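Local coordinates for protein methylenetetrahydrofolate--tRNA-(uracil-5-)-methyltransferase TrmFO (Thermus thermophilus, PDB 3G5S) that catalyses the folate- and FAD-dependent methylation of uridine 54 in tRNA to 5-methyluridine, using methylenetetrahydrofolate as the carbon source and NADH or NADPH as reductant, at residues R45-E58 and G91-T105. Residues are numbered along the deposited sequence; the frame is centred on the assembly and turned at random.
With FAD (flavin-adenine dinucleotide), chain B.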
loop_
_atom_site.group_PDB
_atom_site.type_symbol
_atom_site.label_atom_id
_atom_site.label_comp_id
_atom_site.label_asym_id
_atom_site.label_seq_id
_atom_site.Cartn_x
_atom_site.Cartn_y
_atom_site.Cartn_z
ATOM N N ARG A 45 11.787 -0.704 -20.636
ATOM C CA ARG A 45 10.579 0.106 -20.746
ATOM C C ARG A 45 10.212 0.802 -19.449
ATOM O O ARG A 45 10.396 0.257 -18.361
ATOM C CB ARG A 45 9.400 -0.769 -21.166
ATOM C CG ARG A 45 9.529 -1.376 -22.545
ATOM C CD ARG A 45 9.074 -0.405 -23.616
ATOM N NE ARG A 45 9.010 -1.040 -24.929
ATOM C CZ ARG A 45 7.987 -1.774 -25.361
ATOM N NH1 ARG A 45 8.022 -2.309 -26.574
ATOM N NH2 ARG A 45 6.932 -1.976 -24.580
ATOM N N PHE A 46 9.664 2.006 -19.566
ATOM C CA PHE A 46 9.089 2.676 -18.413
ATOM C C PHE A 46 7.790 1.977 -18.024
ATOM O O PHE A 46 7.028 1.538 -18.884
ATOM C CB PHE A 46 8.806 4.147 -18.709
ATOM C CG PHE A 46 10.002 4.918 -19.207
ATOM C CD1 PHE A 46 11.300 4.503 -18.924
ATOM C CD2 PHE A 46 9.827 6.082 -19.937
ATOM C CE1 PHE A 46 12.395 5.228 -19.381
ATOM C CE2 PHE A 46 10.916 6.805 -20.397
ATOM C CZ PHE A 46 12.194 6.375 -20.118
ATOM N N ALA A 47 7.555 1.882 -16.722
ATOM C CA ALA A 47 6.336 1.297 -16.182
ATOM C C ALA A 47 6.144 -0.157 -16.620
ATOM O O ALA A 47 5.029 -0.620 -16.843
ATOM C CB ALA A 47 5.118 2.152 -16.537
ATOM N N GLU A 48 7.249 -0.883 -16.723
ATOM C CA GLU A 48 7.184 -2.317 -16.930
ATOM C C GLU A 48 6.369 -2.971 -15.820
ATOM O O GLU A 48 6.572 -2.685 -14.638
ATOM C CB GLU A 48 8.595 -2.917 -16.959
ATOM C CG GLU A 48 8.607 -4.439 -17.019
ATOM C CD GLU A 48 10.010 -5.043 -17.100
ATOM O OE1 GLU A 48 10.986 -4.323 -17.401
ATOM O OE2 GLU A 48 10.131 -6.260 -16.860
ATOM N N ILE A 49 5.455 -3.849 -16.219
ATOM C CA ILE A 49 4.643 -4.626 -15.297
ATOM C C ILE A 49 5.367 -5.947 -15.047
ATOM O O ILE A 49 5.524 -6.751 -15.962
ATOM C CB ILE A 49 3.258 -4.905 -15.918
ATOM C CG1 ILE A 49 2.495 -3.596 -16.140
ATOM C CG2 ILE A 49 2.460 -5.881 -15.060
ATOM C CD1 ILE A 49 1.903 -3.008 -14.876
ATOM N N VAL A 50 5.834 -6.162 -13.821
ATOM C CA VAL A 50 6.725 -7.296 -13.570
ATOM C C VAL A 50 6.027 -8.618 -13.245
ATOM O O VAL A 50 6.653 -9.670 -13.302
ATOM C CB VAL A 50 7.791 -6.990 -12.488
ATOM C CG1 VAL A 50 8.651 -5.815 -12.914
ATOM C CG2 VAL A 50 7.138 -6.748 -11.143
ATOM N N CYS A 51 4.740 -8.579 -12.918
ATOM C CA CYS A 51 4.040 -9.805 -12.537
ATOM C C CYS A 51 2.655 -9.889 -13.172
ATOM O O CYS A 51 2.529 -9.861 -14.394
ATOM C CB CYS A 51 3.948 -9.912 -11.015
ATOM S SG CYS A 51 3.648 -11.575 -10.387
ATOM N N SER A 52 1.617 -9.999 -12.348
ATOM C CA SER A 52 0.253 -10.077 -12.866
ATOM C C SER A 52 -0.063 -8.871 -13.735
ATOM O O SER A 52 0.451 -7.781 -13.497
ATOM C CB SER A 52 -0.765 -10.169 -11.729
ATOM O OG SER A 52 -2.087 -10.005 -12.217
ATOM N N ASN A 53 -0.912 -9.058 -14.741
ATOM C CA ASN A 53 -1.296 -7.944 -15.599
ATOM C C ASN A 53 -2.584 -7.251 -15.153
ATOM O O ASN A 53 -3.126 -6.421 -15.877
ATOM C CB ASN A 53 -1.382 -8.378 -17.063
ATOM C CG ASN A 53 -2.528 -9.330 -17.322
ATOM O OD1 ASN A 53 -2.988 -10.030 -16.418
ATOM N ND2 ASN A 53 -2.999 -9.363 -18.561
ATOM N N SER A 54 -3.057 -7.572 -13.951
ATOM C CA SER A 54 -4.267 -6.951 -13.425
ATOM C C SER A 54 -3.986 -5.685 -12.626
ATOM O O SER A 54 -3.081 -5.655 -11.789
ATOM C CB SER A 54 -5.034 -7.928 -12.538
ATOM O OG SER A 54 -6.136 -7.270 -11.933
ATOM N N LEU A 55 -4.777 -4.648 -12.888
ATOM C CA LEU A 55 -4.713 -3.405 -12.131
ATOM C C LEU A 55 -5.814 -3.328 -11.073
ATOM O O LEU A 55 -5.955 -2.307 -10.406
ATOM C CB LEU A 55 -4.797 -2.191 -13.062
ATOM C CG LEU A 55 -3.674 -2.040 -14.090
ATOM C CD1 LEU A 55 -3.876 -0.781 -14.913
ATOM C CD2 LEU A 55 -2.317 -2.024 -13.417
ATOM N N GLY A 56 -6.596 -4.398 -10.935
ATOM C CA GLY A 56 -7.618 -4.473 -9.906
ATOM C C GLY A 56 -9.030 -4.524 -10.460
ATOM O O GLY A 56 -9.270 -4.190 -11.619
ATOM N N GLY A 57 -9.973 -4.940 -9.619
ATOM C CA GLY A 57 -11.373 -4.986 -10.000
ATOM C C GLY A 57 -11.928 -3.616 -10.350
ATOM O O GLY A 57 -11.621 -2.627 -9.688
ATOM N N GLU A 58 -12.763 -3.565 -11.384
ATOM C CA GLU A 58 -13.292 -2.308 -11.915
ATOM C C GLU A 58 -14.612 -1.873 -11.295
ATOM O O GLU A 58 -15.007 -0.711 -11.412
ATOM C CB GLU A 58 -13.557 -2.448 -13.412
ATOM C CG GLU A 58 -12.345 -2.480 -14.297
ATOM C CD GLU A 58 -12.727 -2.199 -15.735
ATOM O OE1 GLU A 58 -13.245 -3.115 -16.411
ATOM O OE2 GLU A 58 -12.535 -1.052 -16.182
ATOM N N GLY A 91 -13.698 -9.187 -14.926
ATOM C CA GLY A 91 -14.136 -8.165 -13.989
ATOM C C GLY A 91 -13.033 -7.209 -13.576
ATOM O O GLY A 91 -13.296 -6.127 -13.050
ATOM N N ALA A 92 -11.789 -7.617 -13.808
ATOM C CA ALA A 92 -10.646 -6.776 -13.498
ATOM C C ALA A 92 -10.233 -5.991 -14.727
ATOM O O ALA A 92 -10.476 -6.407 -15.862
ATOM C CB ALA A 92 -9.491 -7.624 -13.008
ATOM N N LEU A 93 -9.609 -4.845 -14.488
ATOM C CA LEU A 93 -8.914 -4.122 -15.535
ATOM C C LEU A 93 -7.545 -4.758 -15.666
ATOM O O LEU A 93 -6.745 -4.708 -14.738
ATOM C CB LEU A 93 -8.776 -2.652 -15.150
ATOM C CG LEU A 93 -7.957 -1.775 -16.098
ATOM C CD1 LEU A 93 -8.564 -1.750 -17.496
ATOM C CD2 LEU A 93 -7.834 -0.365 -15.536
ATOM N N ALA A 94 -7.293 -5.390 -16.802
ATOM C CA ALA A 94 -6.003 -6.018 -17.050
ATOM C C ALA A 94 -5.478 -5.549 -18.394
ATOM O O ALA A 94 -6.248 -5.109 -19.255
ATOM C CB ALA A 94 -6.126 -7.537 -17.018
ATOM N N VAL A 95 -4.164 -5.639 -18.565
ATOM C CA VAL A 95 -3.513 -5.050 -19.720
ATOM C C VAL A 95 -2.594 -6.014 -20.450
ATOM O O VAL A 95 -2.032 -6.943 -19.863
ATOM C CB VAL A 95 -2.680 -3.809 -19.319
ATOM C CG1 VAL A 95 -3.564 -2.782 -18.634
ATOM C CG2 VAL A 95 -1.505 -4.206 -18.420
ATOM N N ASP A 96 -2.450 -5.777 -21.744
ATOM C CA ASP A 96 -1.350 -6.344 -22.498
ATOM C C ASP A 96 -0.103 -5.612 -22.008
ATOM O O ASP A 96 0.022 -4.404 -22.197
ATOM C CB ASP A 96 -1.580 -6.117 -23.991
ATOM C CG ASP A 96 -0.474 -6.681 -24.846
ATOM O OD1 ASP A 96 0.689 -6.255 -24.703
ATOM O OD2 ASP A 96 -0.765 -7.547 -25.689
ATOM N N ARG A 97 0.797 -6.330 -21.343
ATOM C CA ARG A 97 1.905 -5.683 -20.640
ATOM C C ARG A 97 2.807 -4.874 -21.575
ATOM O O ARG A 97 3.239 -3.772 -21.240
ATOM C CB ARG A 97 2.742 -6.718 -19.879
ATOM C CG ARG A 97 2.027 -7.456 -18.747
ATOM C CD ARG A 97 2.943 -8.561 -18.226
ATOM N NE ARG A 97 2.342 -9.429 -17.217
ATOM C CZ ARG A 97 1.592 -10.491 -17.494
ATOM N NH1 ARG A 97 1.324 -10.807 -18.754
ATOM N NH2 ARG A 97 1.100 -11.235 -16.511
ATOM N N GLU A 98 3.102 -5.426 -22.746
ATOM C CA GLU A 98 3.984 -4.756 -23.693
ATOM C C GLU A 98 3.337 -3.520 -24.317
ATOM O O GLU A 98 3.999 -2.507 -24.519
ATOM C CB GLU A 98 4.454 -5.733 -24.778
ATOM C CG GLU A 98 5.497 -5.168 -25.733
ATOM C CD GLU A 98 4.890 -4.363 -26.869
ATOM O OE1 GLU A 98 3.785 -4.721 -27.328
ATOM O OE2 GLU A 98 5.523 -3.376 -27.307
ATOM N N GLU A 99 2.046 -3.595 -24.630
ATOM C CA GLU A 99 1.351 -2.432 -25.172
ATOM C C GLU A 99 1.226 -1.329 -24.124
ATOM O O GLU A 99 1.316 -0.139 -24.434
ATOM C CB GLU A 99 -0.036 -2.820 -25.681
ATOM C CG GLU A 99 -0.028 -3.585 -26.989
ATOM C CD GLU A 99 -1.389 -4.156 -27.340
ATOM O OE1 GLU A 99 -2.389 -3.753 -26.705
ATOM O OE2 GLU A 99 -1.459 -5.011 -28.249
ATOM N N PHE A 100 1.022 -1.737 -22.876
ATOM C CA PHE A 100 0.934 -0.816 -21.756
ATOM C C PHE A 100 2.238 -0.041 -21.579
ATOM O O PHE A 100 2.250 1.192 -21.623
ATOM C CB PHE A 100 0.574 -1.615 -20.496
ATOM C CG PHE A 100 0.589 -0.824 -19.216
ATOM C CD1 PHE A 100 1.703 -0.846 -18.392
ATOM C CD2 PHE A 100 -0.525 -0.108 -18.805
ATOM C CE1 PHE A 100 1.722 -0.144 -17.205
ATOM C CE2 PHE A 100 -0.512 0.591 -17.620
ATOM C CZ PHE A 100 0.613 0.574 -16.816
ATOM N N SER A 101 3.343 -0.758 -21.399
ATOM C CA SER A 101 4.611 -0.083 -21.140
ATOM C C SER A 101 5.119 0.630 -22.389
ATOM O O SER A 101 5.792 1.656 -22.290
ATOM C CB SER A 101 5.652 -1.063 -20.610
ATOM O OG SER A 101 6.088 -1.925 -21.642
ATOM N N GLY A 102 4.793 0.093 -23.560
ATOM C CA GLY A 102 5.198 0.720 -24.805
ATOM C C GLY A 102 4.590 2.099 -24.977
ATOM O O GLY A 102 5.276 3.052 -25.345
ATOM N N TYR A 103 3.291 2.204 -24.712
ATOM C CA TYR A 103 2.588 3.478 -24.825
ATOM C C TYR A 103 3.149 4.504 -23.846
ATOM O O TYR A 103 3.403 5.652 -24.209
ATOM C CB TYR A 103 1.085 3.274 -24.594
ATOM C CG TYR A 103 0.250 4.538 -24.638
ATOM C CD1 TYR A 103 -0.257 5.018 -25.837
ATOM C CD2 TYR A 103 -0.046 5.239 -23.478
ATOM C CE1 TYR A 103 -1.027 6.169 -25.874
ATOM C CE2 TYR A 103 -0.817 6.387 -23.507
ATOM C CZ TYR A 103 -1.301 6.849 -24.706
ATOM O OH TYR A 103 -2.070 7.993 -24.739
ATOM N N ILE A 104 3.336 4.089 -22.599
ATOM C CA ILE A 104 3.867 4.979 -21.576
ATOM C C ILE A 104 5.266 5.472 -21.953
ATOM O O ILE A 104 5.577 6.660 -21.839
ATOM C CB ILE A 104 3.873 4.275 -20.207
ATOM C CG1 ILE A 104 2.427 4.042 -19.747
ATOM C CG2 ILE A 104 4.644 5.084 -19.184
ATOM C CD1 ILE A 104 2.295 3.131 -18.559
ATOM N N THR A 105 6.101 4.551 -22.414
ATOM C CA THR A 105 7.469 4.879 -22.783
ATOM C C THR A 105 7.498 5.859 -23.955
ATOM O O THR A 105 8.267 6.816 -23.956
ATOM C CB THR A 105 8.264 3.614 -23.127
ATOM O OG1 THR A 105 8.298 2.748 -21.985
ATOM C CG2 THR A 105 9.684 3.974 -23.528
HETATM P PA FAD B . 8.793 -0.065 -9.886
HETATM O O1A FAD B . 9.581 -1.286 -9.508
HETATM O O2A FAD B . 7.683 -0.216 -10.879
HETATM O O5B FAD B . 9.756 1.088 -10.425
HETATM C C5B FAD B . 10.960 1.419 -9.761
HETATM C C4B FAD B . 11.973 1.792 -10.825
HETATM O O4B FAD B . 13.125 2.336 -10.203
HETATM C C3B FAD B . 12.444 0.573 -11.615
HETATM O O3B FAD B . 12.322 0.798 -13.007
HETATM C C2B FAD B . 13.903 0.394 -11.195
HETATM O O2B FAD B . 14.748 -0.130 -12.199
HETATM C C1B FAD B . 14.296 1.814 -10.835
HETATM N N9A FAD B . 15.384 2.002 -9.864
HETATM C C8A FAD B . 15.544 1.388 -8.653
HETATM N N7A FAD B . 16.615 1.927 -8.034
HETATM C C5A FAD B . 17.129 2.890 -8.845
HETATM C C6A FAD B . 18.206 3.757 -8.732
HETATM N N6A FAD B . 18.893 3.901 -7.590
HETATM N N1A FAD B . 18.451 4.632 -9.755
HETATM C C2A FAD B . 17.673 4.649 -10.888
HETATM N N3A FAD B . 16.601 3.796 -11.013
HETATM C C4A FAD B . 16.360 2.940 -9.998
HETATM N N1 FAD B . 1.765 -5.186 -7.818
HETATM C C2 FAD B . 0.485 -5.474 -8.218
HETATM O O2 FAD B . -0.398 -4.621 -8.145
HETATM N N3 FAD B . 0.192 -6.732 -8.708
HETATM C C4 FAD B . 1.152 -7.723 -8.819
HETATM O O4 FAD B . 0.858 -8.838 -9.268
HETATM C C4X FAD B . 2.451 -7.418 -8.412
HETATM N N5 FAD B . 3.449 -8.362 -8.489
HETATM C C5X FAD B . 4.731 -8.039 -8.090
HETATM C C6 FAD B . 5.733 -9.000 -8.184
HETATM C C7 FAD B . 7.028 -8.706 -7.780
HETATM C C7M FAD B . 8.107 -9.748 -7.883
HETATM C C8 FAD B . 7.320 -7.438 -7.287
HETATM C C8M FAD B . 8.717 -7.106 -6.850
HETATM C C9 FAD B . 6.319 -6.474 -7.195
HETATM C C9A FAD B . 5.017 -6.767 -7.594
HETATM N N10 FAD B . 4.013 -5.813 -7.485
HETATM C C10 FAD B . 2.742 -6.150 -7.912
HETATM C "C1'" FAD B . 4.117 -4.752 -6.413
HETATM C "C2'" FAD B . 4.115 -3.310 -6.950
HETATM O "O2'" FAD B . 2.805 -2.816 -7.170
HETATM C "C3'" FAD B . 4.978 -3.157 -8.202
HETATM O "O3'" FAD B . 6.309 -3.437 -7.815
HETATM C "C4'" FAD B . 4.911 -1.761 -8.818
HETATM O "O4'" FAD B . 5.559 -1.813 -10.073
HETATM C "C5'" FAD B . 5.528 -0.700 -7.915
HETATM O "O5'" FAD B . 5.687 0.503 -8.635
HETATM P P FAD B . 6.921 1.462 -8.294
HETATM O O1P FAD B . 6.928 1.822 -6.843
HETATM O O2P FAD B . 6.880 2.580 -9.282
HETATM O O3P FAD B . 8.216 0.538 -8.516
HETATM O O HOH W 1 5.209 -4.254 -19.057
#
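R45 lays its guanidinium along the first turns of helix 97-109. R45 NH1 makes a salt bridge to E98 OE2 at 2.8 Å, on that oxygen's anti lone pair and in the guanidinium plane, though the carboxylate is turned 64° against it. R45 NH2 donates to S101 OG and, at 3.0 Å, to the backbone E98 O, which also takes the helical bond from G102 N; G102 CA lies over one guanidinium face. The R45 chain reaches this spot by bending at CG (chi2 -84°). With an alanine here, the E98 carboxylate would probably lose its charged mate, and S101 OG and E98 O a donor.

One residue on, F46 N donates to T105 OG1 (2.9 Å), whose methyl CG2 sits over the rim of the F46 ring. A47 CB packs on I104 CD1, and I49 CG1 lies 3.6 Å from F100 CD1, while the F100 ring turns an edge to A47 O. A water bridges I49 N to R97 O.

R97, extended from CG to NE, grips C51 O side-on: NE and NH2 each stand 2.9 Å from it, in the guanidinium plane, and N53 CB covers the centre of one face. N53 ND2 in turn donates to V95 O from above the carbonyl plane.

From there 54-57 runs antiparallel to 92-95, with L55 N to L93 O at 2.7 Å and L93 N to G56 O; a beta bulge shifts the register between S54 and G57. E58 N closes the ladder on G91 O, its carboxylate paired with R86.

The R97 grip on C51 O bears on the loop V50-S52, which lines the FAD pocket, with C51 CB 3.0 Å from FAD N5: a wall of the flavin site in this Rossmann-type, MnmG-family flavoprotein.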